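Local coordinates for protein CytC3 (Streptomyces sp., PDB 3GJB) that probably acts as a non-haem iron(II)- and 2-oxoglutarate-dependent halogenase that chlorinates an aliphatic amino acid held on a carrier protein, at residues D73-A78 with R304-G309; G95-C100 with V261-Q266; E158-L163 with K249-M254. All coordinates share one frame; numbering follows the deposited sequence.

Contact 1 of 3, residues D73-A78 with R304-G309; sequences DIDLLA and RTSQRG
D73 and Q307 bring the two backbones closest, with their CA atoms 4.8 Å apart. On one side I74 is the N-cap of helix 75-82, and its carbonyl O takes the backbone N of A78 at 2.8 Å as the first turn winds up. On the other, S306 to G309 form a type I beta turn, closed by the G309 N to S306 O bond. R308, at the third position of this turn, lies across the approach to the helix. Its chain runs extended from CG to NE over the carbonyl of D73, with CD 3.3 Å from D73 O, and chi4 of 71° then turns the guanidinium so that NH1 reaches back to that oxygen. NH1 donates to D73 O from above the carbonyl plane; the modelled 2.5 Å is very short and its exact value doubtful. The same NH1 makes a long salt bridge to D73 OD2 at 3.5 Å, the carboxylate and guanidinium planes 38° apart. Water 1 joins the pair a second time, giving to D73 OD2 and accepting from R308 NH1. The stronger charge partner of this carboxylate is R70, so D73 OD2 is shared by two arginines. Beside the ion pair, D73 CB packs on Q307 CB at 3.9 Å, while the end of Q307 leads away from D73, its side chain touching K285. Farther along the contact a water joins the segments: water 2 donates to D75 OD1 and hydrogen-bonds S306 OG at 2.7 Å. I74 turns away from this polar seam and packs on Q47 and L48 of helix 34-48, while a backbone hydrogen bond between Q307 and L72 ties the loop that follows strand 289-292 to the residues leading into helix 75-82.

Contact 2 of 3, residues G95-C100 with V261-Q266; sequences GRNLLC and VPTQVQ
L99 and V261 face each other as an antiparallel hydrogen-bonded pair, and here the contact is tightest. L99 N gives to V261 O and V261 N to L99 O, each at 2.9 Å. Their side chains share one face of the sheet, where L99 CB meets V261 CG2 at 4.0 Å. The neighbouring pair, L98 with P262, is non-hydrogen-bonded, and its side chains diverge; the proline, which has no N-H to give, instead directs its CA hydrogen at N97 O (3.3 Å between P262 CA and N97 O). That oxygen also receives T263 N at 3.1 Å, so one N-H and a weaker CA-H...O contact meet at N97 O, where the ladder ends and the type I turn P262-V265 begins. T263 divides the apolar side from the wet one. Its CG2 lies beside the backbone N (OG1 at chi1 49°) and packs on L99 CG at about a right angle to that chain, whereas OG1 sits 3.4 Å from N97 CB and faces water 3. This water is 2.6 Å from T263 OG1, accepts from N97 ND2 and gives to Q264 OE1, bridging the looser rim; the other end of the N97 amide is bound by the backbone N of V294. Replacing T263 by alanine removes OG1 and CG2, which would probably cost water 3 its hydroxyl partner and open a gap beside L99 CG. Flanked by strand 289-292, this is the close of a regular antiparallel strand pair, 98-108 with 253-262, in the major sheet of a cupin-type double-stranded beta-helix.

Contact 3 of 3, residues E158-L163 with K249-M254; sequences EQNGCL and KTDYRM. With AKG (2-oxoglutaric acid), chain D.
G161 O is gripped by two cationic side chains: R253 NH2 donates to it at 2.9 Å with an N-H...O angle of 154°, and K108 NZ is its second donor. The oxygen lies close to the guanidinium plane, although R253 NH2 itself stands above the plane of the G161 carbonyl. R253 NH2 also reaches AKG O3 at 3.3 Å, a weak bond to the 2-oxoglutarate carboxylate farther from the keto group. R253 NE gives to water 5 at 2.6 Å, in the plane of the group, and NH1 to the backbone O of F106; bonds on all three nitrogens probably restrain the guanidinium from turning. Its course is set by CG lying opposite the backbone N (chi1 167°) and by bends at chi2 and chi3, which bring the guanidinium round to the carbonyl of G161. The terminal CD1 of L163 touches R253 NH2 at 3.5 Å, and K108 and W150 lie against R253 as well. Nearer the backbone, R253 CB presses on N160 CG at 3.6 Å, the amide plane 80° from that of the guanidinium. N160 CB meets D251 OD2 at 3.7 Å. At the outer edge, water 4 donates to both D251 OD2 and Q159 OE1, while D251 OD1 takes its hydrogen bond from H155. An iron(II) ion lies about 7 Å from the side chain of L163. With S242 and K108 also bound to the ligand, this is the cosubstrate pocket characteristic of the iron(II)/2-oxoglutarate enzymes of the cupin superfamily, in which an arginine at the start of a sheet strand reads the distal carboxylate.

How the contacts relate
Contacts 2 and 3 both draw on strand 253-262, 3 at its beginning and 2 at its end, on opposite sides of the chain's centre and with centres 32 Å apart. Contact 2 is the most buried and relies on backbone pairing and apolar packing; contact 3, partly buried, spends its arginine on a carbonyl and the cosubstrate. Contact 1 is outside this strand: it joins a helix start to a late loop through charge and water, and is also only partly buried. Along the chain the three are nested, 158-163/249-254 within 95-100/261-266 within 73-78/304-309, yet no two touch; contacts 1 and 2 come nearest, their closest atoms about 7 Å apart.

Contact 1 of 3, residues D73-A78 with R304-G309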
loop_
_atom_site.group_PDB
_atom_site.type_symbol
_atom_site.label_atom_id
_atom_site.label_comp_id
_atom_site.label_asym_id
_atom_site.label_seq_id
_atom_site.Cartn_x
_atom_site.Cartn_y
_atom_site.Cartn_z
ATOM N N ASP A 73 3.516 -12.491 -6.479
ATOM C CA ASP A 73 3.599 -13.363 -7.646
ATOM C C ASP A 73 3.895 -12.631 -8.971
ATOM O O ASP A 73 4.386 -13.241 -9.924
ATOM C CB ASP A 73 2.349 -14.262 -7.761
ATOM C CG ASP A 73 1.093 -13.508 -8.165
ATOM O OD1 ASP A 73 0.640 -12.627 -7.403
ATOM O OD2 ASP A 73 0.551 -13.819 -9.252
ATOM N N ILE A 74 3.619 -11.332 -9.038
ATOM C CA ILE A 74 3.916 -10.583 -10.262
ATOM C C ILE A 74 5.263 -9.895 -10.054
ATOM O O ILE A 74 5.412 -9.099 -9.122
ATOM C CB ILE A 74 2.852 -9.505 -10.560
ATOM C CG1 ILE A 74 1.506 -10.157 -10.883
ATOM C CG2 ILE A 74 3.306 -8.645 -11.733
ATOM C CD1 ILE A 74 0.355 -9.181 -10.928
ATOM N N ASP A 75 6.234 -10.197 -10.916
ATOM C CA ASP A 75 7.579 -9.622 -10.796
ATOM C C ASP A 75 7.643 -8.111 -10.695
ATOM O O ASP A 75 8.393 -7.569 -9.881
ATOM C CB ASP A 75 8.473 -10.049 -11.966
ATOM C CG ASP A 75 8.859 -11.516 -11.909
ATOM O OD1 ASP A 75 8.990 -12.052 -10.792
ATOM O OD2 ASP A 75 9.048 -12.131 -12.980
ATOM N N LEU A 76 6.879 -7.430 -11.545
ATOM C CA LEU A 76 6.870 -5.977 -11.555
ATOM C C LEU A 76 6.268 -5.387 -10.283
ATOM O O LEU A 76 6.609 -4.278 -9.889
ATOM C CB LEU A 76 6.131 -5.475 -12.800
ATOM C CG LEU A 76 6.919 -5.712 -14.098
ATOM C CD1 LEU A 76 6.028 -5.485 -15.309
ATOM C CD2 LEU A 76 8.130 -4.785 -14.137
ATOM N N LEU A 77 5.373 -6.128 -9.637
ATOM C CA LEU A 77 4.782 -5.640 -8.396
ATOM C C LEU A 77 5.749 -5.956 -7.265
ATOM O O LEU A 77 5.884 -5.177 -6.312
ATOM C CB LEU A 77 3.419 -6.283 -8.143
ATOM C CG LEU A 77 2.326 -5.877 -9.135
ATOM C CD1 LEU A 77 0.990 -6.463 -8.683
ATOM C CD2 LEU A 77 2.250 -4.355 -9.223
ATOM N N ALA A 78 6.438 -7.090 -7.393
ATOM C CA ALA A 78 7.432 -7.497 -6.404
ATOM C C ALA A 78 8.532 -6.452 -6.360
ATOM O O ALA A 78 9.026 -6.102 -5.285
ATOM C CB ALA A 78 8.027 -8.854 -6.768
ATOM N N ARG A 304 10.747 -14.408 1.686
ATOM C CA ARG A 304 12.023 -13.948 1.179
ATOM C C ARG A 304 11.979 -14.044 -0.346
ATOM O O ARG A 304 12.738 -13.372 -1.038
ATOM C CB ARG A 304 13.149 -14.822 1.742
ATOM C CG ARG A 304 14.502 -14.642 1.065
ATOM C CD ARG A 304 15.281 -13.451 1.581
ATOM N NE ARG A 304 16.487 -13.257 0.778
ATOM C CZ ARG A 304 17.521 -12.494 1.125
ATOM N NH1 ARG A 304 17.518 -11.833 2.279
ATOM N NH2 ARG A 304 18.571 -12.400 0.315
ATOM N N THR A 305 11.069 -14.871 -0.861
ATOM C CA THR A 305 10.938 -15.067 -2.303
ATOM C C THR A 305 9.481 -15.066 -2.747
ATOM O O THR A 305 8.606 -15.507 -2.007
ATOM C CB THR A 305 11.602 -16.397 -2.732
ATOM O OG1 THR A 305 13.010 -16.321 -2.471
ATOM C CG2 THR A 305 11.400 -16.660 -4.220
ATOM N N SER A 306 9.229 -14.569 -3.958
ATOM C CA SER A 306 7.877 -14.507 -4.496
ATOM C C SER A 306 7.526 -15.856 -5.093
ATOM O O SER A 306 8.410 -16.693 -5.289
ATOM C CB SER A 306 7.785 -13.438 -5.587
ATOM O OG SER A 306 8.153 -13.974 -6.849
ATOM N N GLN A 307 6.242 -16.064 -5.384
ATOM C CA GLN A 307 5.773 -17.315 -5.962
ATOM C C GLN A 307 6.425 -17.595 -7.299
ATOM O O GLN A 307 6.284 -18.690 -7.833
ATOM C CB GLN A 307 4.266 -17.293 -6.181
ATOM C CG GLN A 307 3.438 -17.291 -4.926
ATOM C CD GLN A 307 3.872 -18.362 -3.953
ATOM O OE1 GLN A 307 4.709 -18.121 -3.082
ATOM N NE2 GLN A 307 3.318 -19.557 -4.102
ATOM N N ARG A 308 7.109 -16.601 -7.855
ATOM C CA ARG A 308 7.759 -16.778 -9.142
ATOM C C ARG A 308 9.270 -16.797 -9.048
ATOM O O ARG A 308 9.963 -16.782 -10.071
ATOM C CB ARG A 308 7.323 -15.699 -10.132
ATOM C CG ARG A 308 6.072 -16.075 -10.895
ATOM C CD ARG A 308 5.878 -15.228 -12.145
ATOM N NE ARG A 308 4.717 -15.696 -12.892
ATOM C CZ ARG A 308 3.458 -15.543 -12.488
ATOM N NH1 ARG A 308 3.196 -14.918 -11.348
ATOM N NH2 ARG A 308 2.464 -16.042 -13.206
ATOM N N GLY A 309 9.785 -16.825 -7.826
ATOM C CA GLY A 309 11.220 -16.877 -7.657
ATOM C C GLY A 309 11.879 -15.521 -7.573
ATOM O O GLY A 309 13.105 -15.415 -7.650
HETATM O O HOH W 1 0.053 -15.841 -10.950
HETATM O O HOH W 2 7.404 -12.330 -8.828
#

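Contact 2 of 3, residues G95-C100 with V261-Q266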
loop_
_atom_site.group_PDB
_atom_site.type_symbol
_atom_site.label_atom_id
_atom_site.label_comp_id
_atom_site.label_asym_id
_atom_site.label_seq_id
_atom_site.Cartn_x
_atom_site.Cartn_y
_atom_site.Cartn_z
ATOM N N GLY A 95 11.473 4.033 10.051
ATOM C CA GLY A 95 12.613 3.160 10.261
ATOM C C GLY A 95 13.143 2.417 9.057
ATOM O O GLY A 95 12.437 2.262 8.066
ATOM N N ARG A 96 14.387 1.945 9.163
ATOM C CA ARG A 96 15.054 1.216 8.084
ATOM C C ARG A 96 14.688 -0.265 8.035
ATOM O O ARG A 96 14.933 -0.930 7.033
ATOM C CB ARG A 96 16.556 1.373 8.203
ATOM N N ASN A 97 14.122 -0.792 9.114
ATOM C CA ASN A 97 13.710 -2.194 9.123
ATOM C C ASN A 97 12.246 -2.191 8.710
ATOM O O ASN A 97 11.359 -2.098 9.556
ATOM C CB ASN A 97 13.868 -2.798 10.520
ATOM C CG ASN A 97 15.311 -2.850 10.967
ATOM O OD1 ASN A 97 16.173 -3.375 10.257
ATOM N ND2 ASN A 97 15.585 -2.308 12.149
ATOM N N LEU A 98 12.000 -2.299 7.407
ATOM C CA LEU A 98 10.643 -2.239 6.887
ATOM C C LEU A 98 10.050 -3.492 6.293
ATOM O O LEU A 98 10.709 -4.237 5.570
ATOM C CB LEU A 98 10.541 -1.146 5.832
ATOM C CG LEU A 98 10.747 0.300 6.257
ATOM C CD1 LEU A 98 10.716 1.179 5.008
ATOM C CD2 LEU A 98 9.657 0.712 7.245
ATOM N N LEU A 99 8.771 -3.684 6.592
ATOM C CA LEU A 99 8.006 -4.805 6.085
ATOM C C LEU A 99 6.864 -4.281 5.228
ATOM O O LEU A 99 6.202 -3.300 5.584
ATOM C CB LEU A 99 7.390 -5.613 7.228
ATOM C CG LEU A 99 8.306 -6.358 8.194
ATOM C CD1 LEU A 99 7.451 -7.042 9.267
ATOM C CD2 LEU A 99 9.129 -7.383 7.415
ATOM N N CYS A 100 6.661 -4.919 4.084
ATOM C CA CYS A 100 5.542 -4.586 3.233
ATOM C C CYS A 100 4.634 -5.770 3.520
ATOM O O CYS A 100 4.933 -6.897 3.130
ATOM C CB CYS A 100 5.926 -4.572 1.757
ATOM S SG CYS A 100 4.485 -4.254 0.710
ATOM N N VAL A 261 5.078 -1.483 7.561
ATOM C CA VAL A 261 5.163 -1.421 9.015
ATOM C C VAL A 261 6.575 -1.815 9.441
ATOM O O VAL A 261 7.215 -2.666 8.812
ATOM C CB VAL A 261 4.184 -2.397 9.722
ATOM C CG1 VAL A 261 2.756 -1.910 9.576
ATOM C CG2 VAL A 261 4.355 -3.806 9.164
ATOM N N PRO A 262 7.097 -1.171 10.493
ATOM C CA PRO A 262 8.442 -1.539 10.941
ATOM C C PRO A 262 8.383 -2.988 11.426
ATOM O O PRO A 262 7.301 -3.521 11.661
ATOM C CB PRO A 262 8.726 -0.534 12.062
ATOM C CG PRO A 262 7.355 -0.184 12.568
ATOM C CD PRO A 262 6.564 -0.053 11.285
ATOM N N THR A 263 9.542 -3.621 11.564
ATOM C CA THR A 263 9.621 -5.021 11.981
ATOM C C THR A 263 9.024 -5.392 13.343
ATOM O O THR A 263 8.543 -6.513 13.522
ATOM C CB THR A 263 11.085 -5.509 11.927
ATOM O OG1 THR A 263 11.931 -4.568 12.603
ATOM C CG2 THR A 263 11.538 -5.649 10.482
ATOM N N GLN A 264 9.040 -4.467 14.295
ATOM C CA GLN A 264 8.491 -4.756 15.616
ATOM C C GLN A 264 6.972 -4.910 15.596
ATOM O O GLN A 264 6.372 -5.336 16.589
ATOM C CB GLN A 264 8.847 -3.657 16.618
ATOM C CG GLN A 264 8.206 -2.324 16.306
ATOM C CD GLN A 264 9.072 -1.484 15.403
ATOM O OE1 GLN A 264 9.771 -2.006 14.535
ATOM N NE2 GLN A 264 9.026 -0.171 15.593
ATOM N N VAL A 265 6.345 -4.556 14.477
ATOM C CA VAL A 265 4.895 -4.670 14.379
ATOM C C VAL A 265 4.485 -6.096 14.044
ATOM O O VAL A 265 5.142 -6.779 13.265
ATOM C CB VAL A 265 4.331 -3.708 13.307
ATOM C CG1 VAL A 265 2.828 -3.914 13.142
ATOM C CG2 VAL A 265 4.636 -2.269 13.700
ATOM N N GLN A 266 3.395 -6.545 14.650
ATOM C CA GLN A 266 2.888 -7.883 14.398
ATOM C C GLN A 266 1.808 -7.819 13.314
ATOM O O GLN A 266 0.810 -7.111 13.454
ATOM C CB GLN A 266 2.302 -8.471 15.686
ATOM C CG GLN A 266 1.596 -9.807 15.497
ATOM C CD GLN A 266 2.552 -10.927 15.116
ATOM O OE1 GLN A 266 3.457 -11.270 15.882
ATOM N NE2 GLN A 266 2.357 -11.501 13.932
HETATM O O HOH W 3 12.870 -2.367 13.676
#

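Contact 3 of 3, residues E158-L163 with K249-M254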
loop_
_atom_site.group_PDB
_atom_site.type_symbol
_atom_site.label_atom_id
_atom_site.label_comp_id
_atom_site.label_asym_id
_atom_site.label_seq_id
_atom_site.Cartn_x
_atom_site.Cartn_y
_atom_site.Cartn_z
ATOM N N GLU A 158 -8.916 15.168 -10.669
ATOM C CA GLU A 158 -10.134 15.549 -9.985
ATOM C C GLU A 158 -11.274 14.985 -10.807
ATOM O O GLU A 158 -12.280 14.546 -10.265
ATOM C CB GLU A 158 -10.266 17.068 -9.886
ATOM C CG GLU A 158 -9.350 17.695 -8.855
ATOM C CD GLU A 158 -9.548 19.191 -8.730
ATOM O OE1 GLU A 158 -10.669 19.625 -8.381
ATOM O OE2 GLU A 158 -8.580 19.934 -8.985
ATOM N N GLN A 159 -11.108 14.973 -12.123
ATOM C CA GLN A 159 -12.169 14.461 -12.969
ATOM C C GLN A 159 -12.424 12.967 -12.779
ATOM O O GLN A 159 -13.571 12.536 -12.854
ATOM C CB GLN A 159 -11.893 14.759 -14.446
ATOM C CG GLN A 159 -13.046 14.341 -15.344
ATOM C CD GLN A 159 -12.894 14.794 -16.785
ATOM O OE1 GLN A 159 -11.974 14.377 -17.486
ATOM N NE2 GLN A 159 -13.807 15.647 -17.237
ATOM N N ASN A 160 -11.381 12.170 -12.536
ATOM C CA ASN A 160 -11.629 10.740 -12.352
ATOM C C ASN A 160 -11.683 10.227 -10.909
ATOM O O ASN A 160 -11.468 9.046 -10.646
ATOM C CB ASN A 160 -10.691 9.886 -13.239
ATOM C CG ASN A 160 -9.227 9.934 -12.830
ATOM O OD1 ASN A 160 -8.370 9.547 -13.620
ATOM N ND2 ASN A 160 -8.933 10.373 -11.610
ATOM N N GLY A 161 -11.995 11.135 -9.986
ATOM C CA GLY A 161 -12.175 10.791 -8.584
ATOM C C GLY A 161 -10.989 10.689 -7.656
ATOM O O GLY A 161 -10.977 9.826 -6.781
ATOM N N CYS A 162 -10.011 11.573 -7.818
ATOM C CA CYS A 162 -8.812 11.546 -6.993
ATOM C C CYS A 162 -9.102 11.708 -5.506
ATOM O O CYS A 162 -10.149 12.219 -5.111
ATOM C CB CYS A 162 -7.842 12.643 -7.430
ATOM S SG CYS A 162 -8.410 14.321 -7.027
ATOM N N LEU A 163 -8.151 11.264 -4.689
ATOM C CA LEU A 163 -8.261 11.368 -3.243
ATOM C C LEU A 163 -8.169 12.825 -2.814
ATOM O O LEU A 163 -7.726 13.692 -3.573
ATOM C CB LEU A 163 -7.133 10.582 -2.566
ATOM C CG LEU A 163 -7.196 9.053 -2.423
ATOM C CD1 LEU A 163 -8.002 8.423 -3.548
ATOM C CD2 LEU A 163 -5.764 8.503 -2.401
ATOM N N LYS A 249 -16.085 7.305 -19.739
ATOM C CA LYS A 249 -16.092 5.902 -19.358
ATOM C C LYS A 249 -14.820 5.126 -19.707
ATOM O O LYS A 249 -14.605 4.029 -19.197
ATOM C CB LYS A 249 -17.317 5.216 -19.963
ATOM C CG LYS A 249 -18.608 5.817 -19.448
ATOM C CD LYS A 249 -19.814 5.050 -19.921
ATOM C CE LYS A 249 -21.049 5.472 -19.150
ATOM N NZ LYS A 249 -22.163 4.530 -19.411
ATOM N N THR A 250 -13.977 5.693 -20.566
ATOM C CA THR A 250 -12.741 5.028 -20.939
ATOM C C THR A 250 -11.590 5.539 -20.089
ATOM O O THR A 250 -10.478 5.027 -20.164
ATOM C CB THR A 250 -12.408 5.258 -22.419
ATOM O OG1 THR A 250 -12.472 6.659 -22.704
ATOM C CG2 THR A 250 -13.392 4.512 -23.309
ATOM N N ASP A 251 -11.860 6.553 -19.277
ATOM C CA ASP A 251 -10.840 7.132 -18.412
ATOM C C ASP A 251 -10.967 6.550 -17.007
ATOM O O ASP A 251 -11.750 7.026 -16.196
ATOM C CB ASP A 251 -11.001 8.655 -18.379
ATOM C CG ASP A 251 -10.086 9.327 -17.365
ATOM O OD1 ASP A 251 -8.991 8.796 -17.092
ATOM O OD2 ASP A 251 -10.458 10.407 -16.853
ATOM N N TYR A 252 -10.211 5.507 -16.716
ATOM C CA TYR A 252 -10.293 4.914 -15.392
ATOM C C TYR A 252 -9.037 5.275 -14.626
ATOM O O TYR A 252 -7.985 5.517 -15.214
ATOM C CB TYR A 252 -10.438 3.392 -15.496
ATOM C CG TYR A 252 -9.189 2.695 -15.976
ATOM C CD1 TYR A 252 -8.154 2.396 -15.090
ATOM C CD2 TYR A 252 -9.009 2.403 -17.329
ATOM C CE1 TYR A 252 -6.964 1.834 -15.540
ATOM C CE2 TYR A 252 -7.820 1.842 -17.794
ATOM C CZ TYR A 252 -6.799 1.561 -16.894
ATOM O OH TYR A 252 -5.610 1.034 -17.338
ATOM N N ARG A 253 -9.157 5.352 -13.311
ATOM C CA ARG A 253 -8.007 5.662 -12.492
ATOM C C ARG A 253 -7.605 4.376 -11.800
ATOM O O ARG A 253 -8.462 3.626 -11.330
ATOM C CB ARG A 253 -8.344 6.728 -11.458
ATOM C CG ARG A 253 -7.279 6.858 -10.391
ATOM C CD ARG A 253 -7.655 6.053 -9.156
ATOM N NE ARG A 253 -8.507 6.829 -8.260
ATOM C CZ ARG A 253 -9.021 6.375 -7.122
ATOM N NH1 ARG A 253 -8.784 5.129 -6.720
ATOM N NH2 ARG A 253 -9.756 7.182 -6.371
ATOM N N MET A 254 -6.306 4.115 -11.752
ATOM C CA MET A 254 -5.808 2.913 -11.115
ATOM C C MET A 254 -4.683 3.231 -10.169
ATOM O O MET A 254 -3.595 3.624 -10.591
ATOM C CB MET A 254 -5.306 1.907 -12.148
ATOM C CG MET A 254 -4.954 0.558 -11.538
ATOM S SD MET A 254 -6.356 -0.138 -10.640
ATOM C CE MET A 254 -7.354 -0.748 -11.987
HETATM C C1 AKG D . -9.952 5.450 0.733
HETATM O O1 AKG D . -9.198 4.703 0.131
HETATM O O2 AKG D . -9.788 5.623 2.050
HETATM C C2 AKG D . -11.049 6.163 0.000
HETATM O O5 AKG D . -11.826 6.923 0.590
HETATM C C3 AKG D . -11.179 5.922 -1.483
HETATM C C4 AKG D . -12.347 6.697 -2.051
HETATM C C5 AKG D . -12.459 6.456 -3.524
HETATM O O3 AKG D . -11.671 5.733 -4.104
HETATM O O4 AKG D . -13.448 7.053 -4.193
HETATM O O HOH W 4 -12.240 11.658 -18.435
HETATM O O HOH W 5 -8.537 9.293 -9.096
#